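PDB 3FIJ: Lin1909 protein, which binds a manganese ion and, as a member of the class I glutamine amidotransferase-like peptidase C26 family, probably hydrolyses gamma-glutamyl-gamma-aminobutyrate. Local coordinates for residues Leu129-Ser134 / His178-Lys183; Leu141-Arg146 / Thr195-Ile200; His154-Glu159 / Val191-Ala196. One frame throughout, in Å; residues are numbered along the deposited sequence.

Contact 1 (Leu129-Ser134 / His178-Lys183); sequences LYQDIS and HHQFIK. With MN (manganese (II) ion), chain I.
A two-stranded antiparallel ribbon, strand 129-130 against strand 181-182, has His178, a ligand of the manganese site, just ahead of its second strand. Its firm rung is the bond from Tyr130 N to Phe181 O, 2.7 Å long and in the plane of the carbonyl; the return bond from Phe181 N to Tyr130 O is weak. The Tyr130 ring is crossed at about a right angle by Lys183, whose CG sits 3.7 Å from the ring centroid in a CH-pi contact over the face, while NZ continues to a salt bridge with Glu80. Beyond the ribbon the side-chain amide of Gln180 adds a bond: NE2 donates to Gln131 O at 2.8 Å, meeting that oxygen from above the carbonyl plane. That bond ties 178-180 to 129-134. Within the loop Gln180 O accepts from His178 ND1 at 3.0 Å, a second-shell bond tilted 28° from the ring plane that helps to fix the rotation of the imidazole, whose NE2 binds manganese at 2.3 Å. The His178 ring turns its edge to Phe181, ND1 lying over the rim of that ring's face, and Phe181 CE1 meets Ile133 CG1 at 3.3 Å. Asp132 OD2 closes an Asx turn, accepting from both Ser134 N and Ser134 OG.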
# COMPACT_ATOMS: atom_id res chain seq x y z
N LEU A 129 -12.50 -8.06 -33.67
CA LEU A 129 -13.01 -7.85 -32.32
C LEU A 129 -13.34 -6.39 -32.04
O LEU A 129 -12.82 -5.50 -32.71
CB LEU A 129 -11.96 -8.28 -31.30
CG LEU A 129 -11.23 -9.62 -31.47
CD1 LEU A 129 -10.09 -9.71 -30.46
CD2 LEU A 129 -12.22 -10.76 -31.30
N TYR A 130 -14.21 -6.15 -31.06
CA TYR A 130 -14.49 -4.78 -30.64
C TYR A 130 -13.38 -4.58 -29.61
O TYR A 130 -13.20 -5.43 -28.74
CB TYR A 130 -15.84 -4.67 -29.92
CG TYR A 130 -17.05 -4.66 -30.82
CD1 TYR A 130 -17.75 -5.84 -31.08
CD2 TYR A 130 -17.52 -3.47 -31.41
CE1 TYR A 130 -18.87 -5.84 -31.90
CE2 TYR A 130 -18.64 -3.46 -32.23
CZ TYR A 130 -19.31 -4.65 -32.47
OH TYR A 130 -20.42 -4.66 -33.28
N GLN A 131 -12.65 -3.48 -29.70
CA GLN A 131 -11.56 -3.22 -28.77
C GLN A 131 -12.00 -2.90 -27.34
O GLN A 131 -11.23 -3.10 -26.40
CB GLN A 131 -10.68 -2.09 -29.31
CG GLN A 131 -9.82 -2.54 -30.48
CD GLN A 131 -8.81 -1.50 -30.90
OE1 GLN A 131 -8.25 -0.77 -30.07
NE2 GLN A 131 -8.54 -1.43 -32.20
N ASP A 132 -13.23 -2.41 -27.17
CA ASP A 132 -13.76 -2.09 -25.85
C ASP A 132 -15.29 -2.11 -25.86
O ASP A 132 -15.91 -1.88 -26.90
CB ASP A 132 -13.27 -0.71 -25.37
CG ASP A 132 -13.76 -0.36 -23.97
OD1 ASP A 132 -13.51 -1.14 -23.03
OD2 ASP A 132 -14.39 0.71 -23.80
N ILE A 133 -15.88 -2.38 -24.69
CA ILE A 133 -17.33 -2.44 -24.53
C ILE A 133 -17.94 -1.11 -24.95
O ILE A 133 -19.05 -1.07 -25.49
CB ILE A 133 -17.73 -2.75 -23.05
CG1 ILE A 133 -17.04 -4.05 -22.59
CG2 ILE A 133 -19.24 -2.94 -22.92
CD1 ILE A 133 -17.35 -4.45 -21.11
N SER A 134 -17.21 -0.02 -24.73
CA SER A 134 -17.71 1.31 -25.09
C SER A 134 -17.90 1.50 -26.60
O SER A 134 -18.54 2.47 -27.03
CB SER A 134 -16.75 2.39 -24.59
OG SER A 134 -15.68 2.57 -25.50
N HIS A 178 -14.42 -9.84 -19.15
CA HIS A 178 -13.84 -9.31 -20.37
C HIS A 178 -14.39 -7.95 -20.77
O HIS A 178 -15.49 -7.56 -20.34
CB HIS A 178 -14.03 -10.32 -21.51
CG HIS A 178 -15.46 -10.65 -21.81
ND1 HIS A 178 -16.19 -9.99 -22.78
CD2 HIS A 178 -16.30 -11.55 -21.26
CE1 HIS A 178 -17.42 -10.47 -22.81
NE2 HIS A 178 -17.52 -11.42 -21.90
N HIS A 179 -13.61 -7.21 -21.55
CA HIS A 179 -14.05 -5.91 -22.02
C HIS A 179 -13.97 -5.85 -23.54
O HIS A 179 -14.25 -4.81 -24.14
CB HIS A 179 -13.22 -4.78 -21.37
CG HIS A 179 -11.93 -4.48 -22.07
ND1 HIS A 179 -10.85 -5.33 -22.03
CD2 HIS A 179 -11.56 -3.44 -22.85
CE1 HIS A 179 -9.87 -4.83 -22.75
NE2 HIS A 179 -10.28 -3.68 -23.26
N GLN A 180 -13.61 -6.97 -24.17
CA GLN A 180 -13.55 -7.03 -25.63
C GLN A 180 -14.53 -8.10 -26.12
O GLN A 180 -14.90 -9.00 -25.36
CB GLN A 180 -12.14 -7.36 -26.12
CG GLN A 180 -11.07 -6.36 -25.72
CD GLN A 180 -9.90 -6.36 -26.69
OE1 GLN A 180 -9.45 -7.42 -27.14
NE2 GLN A 180 -9.39 -5.18 -27.01
N PHE A 181 -14.97 -7.99 -27.37
CA PHE A 181 -15.91 -8.96 -27.94
C PHE A 181 -15.62 -9.29 -29.39
O PHE A 181 -14.95 -8.53 -30.10
CB PHE A 181 -17.34 -8.43 -27.92
CG PHE A 181 -17.79 -7.87 -26.62
CD1 PHE A 181 -17.39 -6.60 -26.22
CD2 PHE A 181 -18.64 -8.59 -25.80
CE1 PHE A 181 -17.83 -6.06 -25.02
CE2 PHE A 181 -19.09 -8.07 -24.59
CZ PHE A 181 -18.68 -6.79 -24.20
N ILE A 182 -16.14 -10.42 -29.84
CA ILE A 182 -15.99 -10.79 -31.24
C ILE A 182 -16.87 -9.80 -32.00
O ILE A 182 -18.03 -9.58 -31.64
CB ILE A 182 -16.52 -12.22 -31.52
CG1 ILE A 182 -15.57 -13.26 -30.92
CG2 ILE A 182 -16.70 -12.42 -33.04
CD1 ILE A 182 -15.85 -14.70 -31.37
N LYS A 183 -16.31 -9.18 -33.03
CA LYS A 183 -17.07 -8.23 -33.84
C LYS A 183 -17.49 -9.04 -35.05
O LYS A 183 -18.62 -9.51 -35.14
CB LYS A 183 -16.19 -7.04 -34.25
CG LYS A 183 -16.96 -5.89 -34.92
CD LYS A 183 -16.17 -4.57 -34.91
CE LYS A 183 -14.93 -4.64 -35.80
NZ LYS A 183 -13.93 -3.55 -35.53
MN MN I . -19.61 -11.91 -20.97
O HOH W 1 -18.69 -13.87 -20.29

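Contact 2 (Leu141-Arg146 / Thr195-Ile200); sequences LQHLQR and TADGMI. With MN (manganese (II) ion), chain I.
The second shell of the manganese site is built here by a carboxylate from a beta turn that grips a metal-bound imidazole. His143, with CG anti to its carbonyl carbon (chi1 -78°), binds manganese through ND1 at 2.2 Å and turns NE2 the other way, tip to tip with Asp197. NE2 donates to the syn lone pair of Asp197 OD2 over 3.1 Å, and the planes of ring and carboxylate are only 10° apart, so the imidazole is held flat against rotation. This His-carboxylate bond would be expected to make the histidine a stronger metal ligand. The same OD2 is gripped a second time by Leu141 N, at 2.8 Å and from above the carboxylate plane. Asp197 belongs to the type I turn Thr195-Gly198, which connects neighbouring antiparallel strands of the main sheet, and its other oxygen serves the turn itself: OD1 takes a very short bond from Thr195 OG1, 2.4 Å in the model, and one from Met199 N that forms an Asx turn. Four donors thus fix the carboxylate. Leu141 lies obliquely across it, CD1 reaching Ala196 CB at 4.2 Å, and packs on Pro82 of a second subunit; Phe181 meets the His143 ring edge-to-face.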
# COMPACT_ATOMS: atom_id res chain seq x y z
N LEU A 141 -24.55 -5.26 -21.80
CA LEU A 141 -24.70 -5.57 -20.39
C LEU A 141 -23.31 -5.55 -19.78
O LEU A 141 -22.32 -5.37 -20.48
CB LEU A 141 -25.30 -6.96 -20.23
CG LEU A 141 -26.74 -7.10 -20.71
CD1 LEU A 141 -27.14 -8.57 -20.70
CD2 LEU A 141 -27.66 -6.26 -19.81
N GLN A 142 -23.22 -5.73 -18.47
CA GLN A 142 -21.92 -5.74 -17.83
C GLN A 142 -21.22 -7.04 -18.17
O GLN A 142 -21.80 -8.12 -18.02
CB GLN A 142 -22.03 -5.64 -16.31
CG GLN A 142 -20.67 -5.43 -15.65
CD GLN A 142 -20.76 -5.27 -14.15
OE1 GLN A 142 -20.92 -6.25 -13.41
NE2 GLN A 142 -20.68 -4.03 -13.68
N HIS A 143 -19.97 -6.94 -18.62
CA HIS A 143 -19.22 -8.14 -18.95
C HIS A 143 -17.96 -8.28 -18.10
O HIS A 143 -17.22 -9.26 -18.21
CB HIS A 143 -18.92 -8.19 -20.45
CG HIS A 143 -20.10 -8.63 -21.26
ND1 HIS A 143 -20.37 -9.96 -21.51
CD2 HIS A 143 -21.13 -7.93 -21.79
CE1 HIS A 143 -21.52 -10.06 -22.16
NE2 HIS A 143 -22.00 -8.84 -22.34
N LEU A 144 -17.72 -7.27 -17.26
CA LEU A 144 -16.60 -7.32 -16.32
C LEU A 144 -17.35 -7.32 -14.99
O LEU A 144 -17.52 -6.28 -14.37
CB LEU A 144 -15.71 -6.08 -16.42
CG LEU A 144 -14.52 -6.12 -15.45
CD1 LEU A 144 -13.76 -7.44 -15.61
CD2 LEU A 144 -13.59 -4.94 -15.71
N GLN A 145 -17.82 -8.50 -14.60
CA GLN A 145 -18.60 -8.66 -13.38
C GLN A 145 -17.85 -8.32 -12.11
O GLN A 145 -16.65 -8.54 -12.00
CB GLN A 145 -19.14 -10.09 -13.30
CG GLN A 145 -18.10 -11.14 -12.97
CD GLN A 145 -18.67 -12.55 -12.97
OE1 GLN A 145 -19.23 -13.01 -13.97
NE2 GLN A 145 -18.52 -13.25 -11.85
N ARG A 146 -18.57 -7.78 -11.14
CA ARG A 146 -17.99 -7.43 -9.85
C ARG A 146 -18.35 -8.54 -8.87
O ARG A 146 -17.70 -8.69 -7.84
CB ARG A 146 -18.53 -6.08 -9.37
CG ARG A 146 -18.08 -4.90 -10.22
CD ARG A 146 -16.58 -4.98 -10.47
NE ARG A 146 -16.08 -3.94 -11.38
CZ ARG A 146 -14.88 -3.98 -11.97
NH1 ARG A 146 -14.06 -5.00 -11.75
NH2 ARG A 146 -14.51 -2.99 -12.78
N THR A 195 -25.63 -13.32 -24.86
CA THR A 195 -26.29 -12.74 -23.69
C THR A 195 -27.40 -11.88 -24.27
O THR A 195 -27.35 -11.50 -25.45
CB THR A 195 -25.35 -11.85 -22.87
OG1 THR A 195 -24.41 -11.21 -23.74
CG2 THR A 195 -24.61 -12.66 -21.79
N ALA A 196 -28.40 -11.55 -23.45
CA ALA A 196 -29.55 -10.76 -23.88
C ALA A 196 -29.23 -9.51 -24.70
O ALA A 196 -30.12 -8.94 -25.35
CB ALA A 196 -30.41 -10.39 -22.67
N ASP A 197 -27.98 -9.07 -24.65
CA ASP A 197 -27.58 -7.88 -25.40
C ASP A 197 -27.03 -8.25 -26.78
O ASP A 197 -26.55 -7.40 -27.52
CB ASP A 197 -26.54 -7.08 -24.62
CG ASP A 197 -25.31 -7.90 -24.25
OD1 ASP A 197 -25.29 -9.12 -24.56
OD2 ASP A 197 -24.37 -7.33 -23.66
N GLY A 198 -27.12 -9.54 -27.12
CA GLY A 198 -26.64 -10.00 -28.41
C GLY A 198 -25.15 -10.32 -28.53
O GLY A 198 -24.72 -10.87 -29.55
N MSE A 199 -24.35 -10.00 -27.52
CA MSE A 199 -22.92 -10.29 -27.61
C MSE A 199 -22.62 -11.80 -27.67
O MSE A 199 -23.34 -12.62 -27.09
CB MSE A 199 -22.19 -9.63 -26.44
CG MSE A 199 -22.26 -8.11 -26.46
SE MSE A 199 -21.39 -7.30 -28.04
CE MSE A 199 -22.95 -7.07 -29.14
N ILE A 200 -21.57 -12.15 -28.39
CA ILE A 200 -21.17 -13.55 -28.58
C ILE A 200 -20.46 -14.16 -27.37
O ILE A 200 -19.40 -13.69 -26.96
CB ILE A 200 -20.26 -13.66 -29.82
CG1 ILE A 200 -21.08 -13.32 -31.06
CG2 ILE A 200 -19.68 -15.07 -29.91
CD1 ILE A 200 -20.24 -12.98 -32.28
MN MN I . -19.61 -11.91 -20.97
O HOH W 1 -18.69 -13.87 -20.29

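Contact 3 (His154-Glu159 / Val191-Ala196); sequences HTIDIE and VTARTA. With MN (manganese (II) ion), chain I.
His154 leaves the start of strand 154-158 with CG in the crowded position between the backbone N and the carbonyl carbon (chi1 55°), which swings the imidazole toward strand 191-195. CB is the first atom to meet the partner strand, 3.8 Å from Thr195 CG2. From there the same methyl covers the ring: Thr195 CG2 sits over its centre, 3.3 Å from the centroid and 14° off the normal, a close CH-pi contact in which CG and ND1 are the nearest ring atoms. At the tip, NE2 binds manganese at 2.3 Å. Thr195 CG2, anti to its carbonyl carbon and beside the backbone N, brings the methyl over the ring from the face of the sheet that also bears Ile156; the hydroxyl is turned to Asp197.

Behind the histidine the strands run antiparallel. Asp157 and Arg194 form the hydrogen-bonded pair: Asp157 N donates to Arg194 O over 2.8 Å, nearly along the C=O axis, whereas the reverse bond is weak. Farther on, Glu159 N donates to Thr192 O at 2.9 Å, in the carbonyl plane. At the opposite end the backbones separate and water 2 bridges the gap, donating to Thr155 O at 2.6 Å and accepting from Ala196 N. Ile156 CD1 approaches Ala193 CB on the shared face, while on the other face Asp157 reaches Lys171 in a salt bridge. Thr192 and Ala193 both face Ala202 of strand 200-205, the mark of a classic beta bulge in the antiparallel part of a mixed sheet, whose strand 154-158 begins with a ligand of the manganese site that His143, Ser176, His178 and Glu201 share.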
# COMPACT_ATOMS: atom_id res chain seq x y z
N HIS A 154 -24.39 -13.19 -15.97
CA HIS A 154 -25.33 -12.89 -17.05
C HIS A 154 -25.85 -14.17 -17.69
O HIS A 154 -25.12 -15.15 -17.82
CB HIS A 154 -24.70 -11.94 -18.11
CG HIS A 154 -23.41 -12.42 -18.72
ND1 HIS A 154 -23.17 -13.73 -19.05
CD2 HIS A 154 -22.33 -11.72 -19.16
CE1 HIS A 154 -22.00 -13.83 -19.66
NE2 HIS A 154 -21.48 -12.62 -19.74
N THR A 155 -27.13 -14.16 -18.06
CA THR A 155 -27.75 -15.34 -18.66
C THR A 155 -27.59 -15.43 -20.18
O THR A 155 -27.76 -14.45 -20.91
CB THR A 155 -29.27 -15.45 -18.26
OG1 THR A 155 -30.09 -15.56 -19.43
CG2 THR A 155 -29.71 -14.27 -17.41
N ILE A 156 -27.25 -16.62 -20.66
CA ILE A 156 -27.03 -16.84 -22.08
C ILE A 156 -28.04 -17.77 -22.73
O ILE A 156 -28.45 -18.77 -22.15
CB ILE A 156 -25.64 -17.43 -22.32
CG1 ILE A 156 -25.48 -18.73 -21.51
CG2 ILE A 156 -24.58 -16.41 -21.95
CD1 ILE A 156 -24.16 -19.46 -21.71
N ASP A 157 -28.43 -17.42 -23.96
CA ASP A 157 -29.36 -18.22 -24.74
C ASP A 157 -28.47 -19.21 -25.49
O ASP A 157 -27.50 -18.82 -26.13
CB ASP A 157 -30.10 -17.33 -25.74
CG ASP A 157 -30.86 -16.21 -25.06
OD1 ASP A 157 -31.86 -16.49 -24.37
OD2 ASP A 157 -30.45 -15.04 -25.21
N ILE A 158 -28.82 -20.48 -25.40
CA ILE A 158 -28.02 -21.52 -26.02
C ILE A 158 -28.69 -22.13 -27.24
O ILE A 158 -29.89 -22.38 -27.24
CB ILE A 158 -27.72 -22.64 -25.01
CG1 ILE A 158 -26.99 -22.04 -23.80
CG2 ILE A 158 -26.88 -23.73 -25.65
CD1 ILE A 158 -26.66 -23.03 -22.70
N GLU A 159 -27.90 -22.36 -28.29
CA GLU A 159 -28.40 -22.98 -29.51
C GLU A 159 -28.67 -24.44 -29.17
O GLU A 159 -27.75 -25.21 -28.95
CB GLU A 159 -27.32 -22.87 -30.60
CG GLU A 159 -27.68 -23.53 -31.90
CD GLU A 159 -29.02 -23.07 -32.42
OE1 GLU A 159 -29.23 -21.84 -32.49
OE2 GLU A 159 -29.86 -23.94 -32.74
N VAL A 191 -22.01 -19.09 -34.06
CA VAL A 191 -22.20 -18.62 -32.70
C VAL A 191 -23.26 -19.53 -32.10
O VAL A 191 -24.27 -19.80 -32.75
CB VAL A 191 -22.70 -17.14 -32.68
CG1 VAL A 191 -24.00 -17.04 -33.46
CG2 VAL A 191 -22.94 -16.68 -31.26
N THR A 192 -23.04 -20.03 -30.89
CA THR A 192 -24.01 -20.91 -30.25
C THR A 192 -24.53 -20.39 -28.92
O THR A 192 -25.38 -21.01 -28.30
CB THR A 192 -23.45 -22.32 -30.03
OG1 THR A 192 -22.21 -22.24 -29.31
CG2 THR A 192 -23.23 -23.01 -31.36
N ALA A 193 -24.01 -19.24 -28.49
CA ALA A 193 -24.44 -18.63 -27.24
C ALA A 193 -24.27 -17.11 -27.26
O ALA A 193 -23.29 -16.59 -27.79
CB ALA A 193 -23.65 -19.22 -26.08
N ARG A 194 -25.25 -16.42 -26.69
CA ARG A 194 -25.25 -14.97 -26.61
C ARG A 194 -25.95 -14.53 -25.32
O ARG A 194 -26.75 -15.27 -24.75
CB ARG A 194 -26.05 -14.35 -27.77
CG ARG A 194 -25.43 -14.41 -29.14
CD ARG A 194 -26.43 -13.87 -30.16
NE ARG A 194 -26.10 -14.28 -31.53
CZ ARG A 194 -25.16 -13.71 -32.28
NH1 ARG A 194 -24.44 -12.70 -31.79
NH2 ARG A 194 -24.93 -14.16 -33.51
N THR A 195 -25.63 -13.32 -24.86
CA THR A 195 -26.29 -12.74 -23.69
C THR A 195 -27.40 -11.88 -24.27
O THR A 195 -27.35 -11.50 -25.45
CB THR A 195 -25.35 -11.85 -22.87
OG1 THR A 195 -24.41 -11.21 -23.74
CG2 THR A 195 -24.61 -12.66 -21.79
N ALA A 196 -28.40 -11.55 -23.45
CA ALA A 196 -29.55 -10.76 -23.88
C ALA A 196 -29.23 -9.51 -24.70
O ALA A 196 -30.12 -8.94 -25.35
CB ALA A 196 -30.41 -10.39 -22.67
MN MN I . -19.61 -11.91 -20.97
O HOH W 2 -27.70 -11.82 -20.67
O HOH W 1 -18.69 -13.87 -20.29

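In the fold
From the N terminus, the chain first lays down four parallel strands of the main sheet (6-10, 43-47, 64-67 and 111-114), then enters strand 129-130, whose loop contact 1 closes at 178-183. Inside it lie 141-146 and 154-159, whose partners come later, so contact 1 crosses contacts 2 and 3. Contact 2 closes the chain from 141-146 to the turn between strands 189-195 and 200-205. Contact 3 starts inside that loop, pairs strand 154-158 with 189-195 after strands 172-174 and 181-182 have formed, and overlaps contact 2 at Thr195 and Ala196. Ribbon, loop and the antiparallel part of the main sheet converge on one manganese ion, each contact supplying one histidine.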